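Local coordinates for Per a 4 allergen (PDB 3EBW), which is a lipocalin-family major allergen of the American cockroach that is bound by IgE and probably carries small apolar ligands in its beta-barrel, at the interface of chains A and B. Numbering follows the deposited sequence. Chains: chain A/B, Per a 4 allergen.

Contact 1: the interface of chains A and B. Residues chain A 31, 34-35; chain B 12-14, 77-78.
Acidic side chains from a loop of one lipocalin barrel meet loop segments of its neighbour in this small polar patch. A:Glu34 is the main probe: its chain runs extended beyond CG (chi2 177°) and sets the carboxylate against the backbone carbonyl of B:Leu13, with OE2 2.5 Å and OE1 2.9 Å from that O. The two pairs are a clash of acceptors, unless A:Glu34 is protonated, when one of its oxygens could donate to the carbonyl; at 2.8 Å resolution their lengths decide nothing. The side chain of B:Glu78 crosses that of A:Glu34 at about a right angle, their carboxylate planes 29° apart, and its OE2 comes within 2.9 Å of A:Glu34 OE1. The other oxygen of B:Glu78, OE1, lies 2.7 Å from OD2 of A:Asp35, a poorly ordered residue approaching obliquely. Either carboxylate pair might share a proton; such crowding of acids would tend to raise their pKa values and could make the patch sensitive to pH. At the far end, B:Asp14, with CG anti to its backbone N, brings its carboxylate to A:Ser31, OD1 3.4 Å from CB. Behind this shell, the chain of B:Glu78 bends at chi2 (51°), and its OE2 accepts a hydrogen bond from the backbone N of B:Gly12 on the anti lone pair, at 2.6 Å. That bond ties B:Glu78 to the loop carrying B:Leu13.

Contact 2: the interface of chains A and B. Residues chain A 28-31, 34, 118, 152-153; chain B 16, 50, 52, 73-76.
The indole of B:Trp76 lies between A:Pro29, A:Asn30 and the guanidinium of A:Arg118 where loops of two lipocalin barrels meet. With CG in the crowded position between backbone N and carbonyl carbon (chi1 83°), the indole lies against A:Pro29 and A:Asn30 while the backbone N of B:Trp76 stays turned to A:Glu153. The benzene end of the indole packs against A:Pro29, whose CB touches the CE3-CZ3 side while the proline carbonyl borders CH2. Further along, A:Asn30 CA lies 3.6 Å from CZ2, and the backbone N of A:Asn30 sits above one face of the indole, offset toward the rim. CH2 also lies at the edge of the A:Arg118 guanidinium, in its plane, so the two flat groups do not stack face to face. The arginine chain bends at chi2 (-67°) and grips B:Gly50 side-on: NE at 3.2 Å and NH2 at 3.1 Å both donate to the carbonyl O of B:Gly50, nearly in the guanidinium plane. NE falls on a carbonyl lone pair. From the other side NH1 meets the hydroxyl OG1 of B:Thr16 tip to tip, 3.3 Å away, which, with the pair to B:Gly50, would help hold the guanidinium in its rotation. A:Glu153, extended with CG anti to its backbone N (chi1 -169°), packs its CG against B:Ser75 CB, 3.4 Å away. Its OE2 accepts an almost straight hydrogen bond from the backbone N of B:Trp76 at 2.9 Å, met nearly along the C-O axis. Together, the packed indole and the hydrogen bonds on either side of it join the two copies in the crystal; whether they pair this way in solution the structure alone does not show.

Contact 1: the interface of chains A and B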
# COMPACT_ATOMS: atom_id res chain seq x y z
N SER A 31 -5.46 -2.82 -2.99
CA SER A 31 -6.88 -2.69 -2.69
C SER A 31 -7.51 -4.02 -2.30
O SER A 31 -7.61 -4.32 -1.11
CB SER A 31 -7.61 -2.10 -3.89
OG SER A 31 -7.31 -2.82 -5.07
N GLU A 34 -7.24 -5.35 1.23
CA GLU A 34 -7.21 -4.23 2.18
C GLU A 34 -7.72 -4.54 3.57
O GLU A 34 -7.09 -4.15 4.57
CB GLU A 34 -8.06 -3.08 1.65
CG GLU A 34 -7.32 -1.85 1.23
CD GLU A 34 -8.25 -0.82 0.66
OE1 GLU A 34 -8.96 -0.17 1.45
OE2 GLU A 34 -8.31 -0.67 -0.58
N ASP A 35 -8.89 -5.20 3.61
CA ASP A 35 -9.57 -5.61 4.84
C ASP A 35 -8.79 -6.66 5.62
O ASP A 35 -8.33 -6.40 6.72
CB ASP A 35 -10.96 -6.18 4.52
CG ASP A 35 -12.00 -5.10 4.32
OD1 ASP A 35 -13.12 -5.42 3.86
OD2 ASP A 35 -11.70 -3.93 4.65
N GLY B 12 -12.44 2.48 1.61
CA GLY B 12 -12.20 1.98 0.27
C GLY B 12 -10.99 2.64 -0.35
O GLY B 12 -10.86 2.67 -1.57
N LEU B 13 -10.11 3.18 0.50
CA LEU B 13 -8.92 3.86 0.03
C LEU B 13 -8.07 2.91 -0.79
O LEU B 13 -7.80 1.79 -0.39
CB LEU B 13 -8.11 4.40 1.23
CG LEU B 13 -6.76 5.06 0.88
CD1 LEU B 13 -6.96 6.23 -0.08
CD2 LEU B 13 -6.07 5.48 2.15
N ASP B 14 -7.65 3.36 -1.97
CA ASP B 14 -6.83 2.56 -2.86
C ASP B 14 -5.67 3.44 -3.40
O ASP B 14 -5.78 4.08 -4.45
CB ASP B 14 -7.72 2.03 -4.00
CG ASP B 14 -6.97 1.16 -4.98
OD1 ASP B 14 -5.85 0.73 -4.67
OD2 ASP B 14 -7.50 0.88 -6.08
N THR B 77 -4.39 1.40 5.16
CA THR B 77 -5.63 0.82 5.62
C THR B 77 -6.83 1.30 4.83
O THR B 77 -6.69 1.80 3.72
CB THR B 77 -5.84 1.14 7.08
OG1 THR B 77 -4.59 1.03 7.74
CG2 THR B 77 -6.80 0.13 7.71
N GLU B 78 -8.01 1.13 5.41
CA GLU B 78 -9.26 1.51 4.78
C GLU B 78 -9.34 3.01 4.48
O GLU B 78 -9.95 3.42 3.50
CB GLU B 78 -10.41 1.05 5.68
CG GLU B 78 -11.69 0.74 4.93
CD GLU B 78 -11.46 -0.20 3.77
OE1 GLU B 78 -11.12 -1.38 4.01
OE2 GLU B 78 -11.62 0.25 2.61

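Contact 2: the interface of chains A and B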
# COMPACT_ATOMS: atom_id res chain seq x y z
N THR A 28 2.60 -6.87 -0.55
CA THR A 28 2.64 -5.60 -1.26
C THR A 28 1.25 -5.05 -0.99
O THR A 28 0.26 -5.75 -1.21
CB THR A 28 2.79 -5.81 -2.78
OG1 THR A 28 4.16 -6.10 -3.09
CG2 THR A 28 2.32 -4.58 -3.55
N PRO A 29 1.15 -3.82 -0.49
CA PRO A 29 -0.13 -3.15 -0.18
C PRO A 29 -0.97 -3.11 -1.45
O PRO A 29 -0.44 -2.84 -2.51
CB PRO A 29 0.30 -1.75 0.23
CG PRO A 29 1.67 -1.94 0.75
CD PRO A 29 2.28 -2.92 -0.20
N ASN A 30 -2.27 -3.35 -1.35
CA ASN A 30 -3.13 -3.33 -2.54
C ASN A 30 -4.59 -3.28 -2.11
O ASN A 30 -4.91 -3.68 -1.00
CB ASN A 30 -2.93 -4.59 -3.39
CG ASN A 30 -3.42 -5.85 -2.68
OD1 ASN A 30 -2.69 -6.49 -1.93
ND2 ASN A 30 -4.67 -6.19 -2.91
N SER A 31 -5.46 -2.82 -2.99
CA SER A 31 -6.88 -2.69 -2.69
C SER A 31 -7.51 -4.02 -2.30
O SER A 31 -7.61 -4.32 -1.11
CB SER A 31 -7.61 -2.10 -3.89
OG SER A 31 -7.31 -2.82 -5.07
N GLU A 34 -7.24 -5.35 1.23
CA GLU A 34 -7.21 -4.23 2.18
C GLU A 34 -7.72 -4.54 3.57
O GLU A 34 -7.09 -4.15 4.57
CB GLU A 34 -8.06 -3.08 1.65
CG GLU A 34 -7.32 -1.85 1.23
CD GLU A 34 -8.25 -0.82 0.66
OE1 GLU A 34 -8.96 -0.17 1.45
OE2 GLU A 34 -8.31 -0.67 -0.58
N ARG A 118 0.82 -4.05 -12.44
CA ARG A 118 1.11 -4.03 -11.01
C ARG A 118 1.47 -5.41 -10.43
O ARG A 118 0.62 -6.32 -10.37
CB ARG A 118 -0.11 -3.46 -10.27
CG ARG A 118 0.19 -2.66 -9.00
CD ARG A 118 0.76 -3.53 -7.90
NE ARG A 118 1.10 -2.77 -6.69
CZ ARG A 118 0.23 -2.07 -5.99
NH1 ARG A 118 -1.03 -2.01 -6.37
NH2 ARG A 118 0.62 -1.45 -4.88
N MSE A 152 7.08 -3.19 2.45
CA MSE A 152 5.72 -3.68 2.30
C MSE A 152 4.96 -3.86 3.61
O MSE A 152 5.56 -3.92 4.69
CB MSE A 152 5.73 -4.97 1.50
CG MSE A 152 6.77 -5.93 1.94
SE MSE A 152 7.20 -7.09 0.49
CE MSE A 152 8.66 -8.02 1.37
N GLU A 153 3.65 -3.97 3.49
CA GLU A 153 2.70 -4.09 4.60
C GLU A 153 2.64 -5.40 5.41
O GLU A 153 2.25 -6.44 4.90
CB GLU A 153 1.31 -3.77 4.05
CG GLU A 153 0.21 -3.57 5.05
CD GLU A 153 -1.12 -3.32 4.36
OE1 GLU A 153 -1.80 -4.28 3.97
OE2 GLU A 153 -1.49 -2.14 4.19
N THR B 16 -3.48 3.03 -5.08
CA THR B 16 -3.09 2.76 -6.44
C THR B 16 -3.84 3.73 -7.32
O THR B 16 -3.34 4.16 -8.35
CB THR B 16 -3.43 1.32 -6.82
OG1 THR B 16 -3.05 0.47 -5.73
CG2 THR B 16 -2.65 0.91 -8.06
N GLY B 50 5.77 -3.38 -7.58
CA GLY B 50 4.61 -3.09 -6.77
C GLY B 50 4.68 -1.90 -5.84
O GLY B 50 3.65 -1.44 -5.38
N ILE B 52 4.70 1.69 -4.27
CA ILE B 52 4.16 2.99 -4.65
C ILE B 52 5.18 4.00 -4.14
O ILE B 52 5.53 4.05 -2.95
CB ILE B 52 2.81 3.30 -4.04
CG1 ILE B 52 1.77 2.35 -4.62
CG2 ILE B 52 2.43 4.75 -4.36
CD1 ILE B 52 0.37 2.76 -4.29
N VAL B 73 5.15 4.47 -0.05
CA VAL B 73 4.01 4.27 0.84
C VAL B 73 3.89 2.74 1.01
O VAL B 73 3.24 2.07 0.25
CB VAL B 73 2.67 4.94 0.30
CG1 VAL B 73 2.76 5.22 -1.19
CG2 VAL B 73 1.47 4.06 0.62
N PRO B 74 4.56 2.19 2.04
CA PRO B 74 4.63 0.78 2.41
C PRO B 74 3.38 0.08 2.86
O PRO B 74 3.34 -1.14 2.91
CB PRO B 74 5.72 0.77 3.48
CG PRO B 74 5.43 2.00 4.20
CD PRO B 74 5.21 3.00 3.08
N SER B 75 2.35 0.84 3.20
CA SER B 75 1.09 0.21 3.61
C SER B 75 -0.04 1.20 3.58
O SER B 75 0.16 2.37 3.30
CB SER B 75 1.21 -0.35 5.01
OG SER B 75 1.13 0.67 5.96
N TRP B 76 -1.24 0.72 3.83
CA TRP B 76 -2.39 1.59 3.84
C TRP B 76 -3.66 0.85 4.20
O TRP B 76 -3.96 -0.22 3.65
CB TRP B 76 -2.53 2.33 2.49
CG TRP B 76 -3.20 1.63 1.35
CD1 TRP B 76 -4.55 1.44 1.18
CD2 TRP B 76 -2.57 1.18 0.14
NE1 TRP B 76 -4.79 0.92 -0.09
CE2 TRP B 76 -3.60 0.75 -0.73
CE3 TRP B 76 -1.25 1.11 -0.29
CZ2 TRP B 76 -3.33 0.28 -2.01
CZ3 TRP B 76 -0.99 0.64 -1.56
CH2 TRP B 76 -2.02 0.23 -2.40

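Contacts 1 and 2 adjoin within one interface, the centres of their C-alpha atoms about 9 Å apart, and they share A:Ser31 and A:Glu34. In chain B the segment from B:Val73 to B:Glu78 runs on from contact 2 into contact 1, so one loop serves both. Contact 2 supplies the apolar packing and directional hydrogen bonds, whereas contact 1 adds mostly acidic groups that may weaken the pairing unless protonated. The interface is not an exact two-fold, so the two copies need not make identical contacts. The structure alone does not show whether this pairing is a crystal contact or a dimer of the allergen.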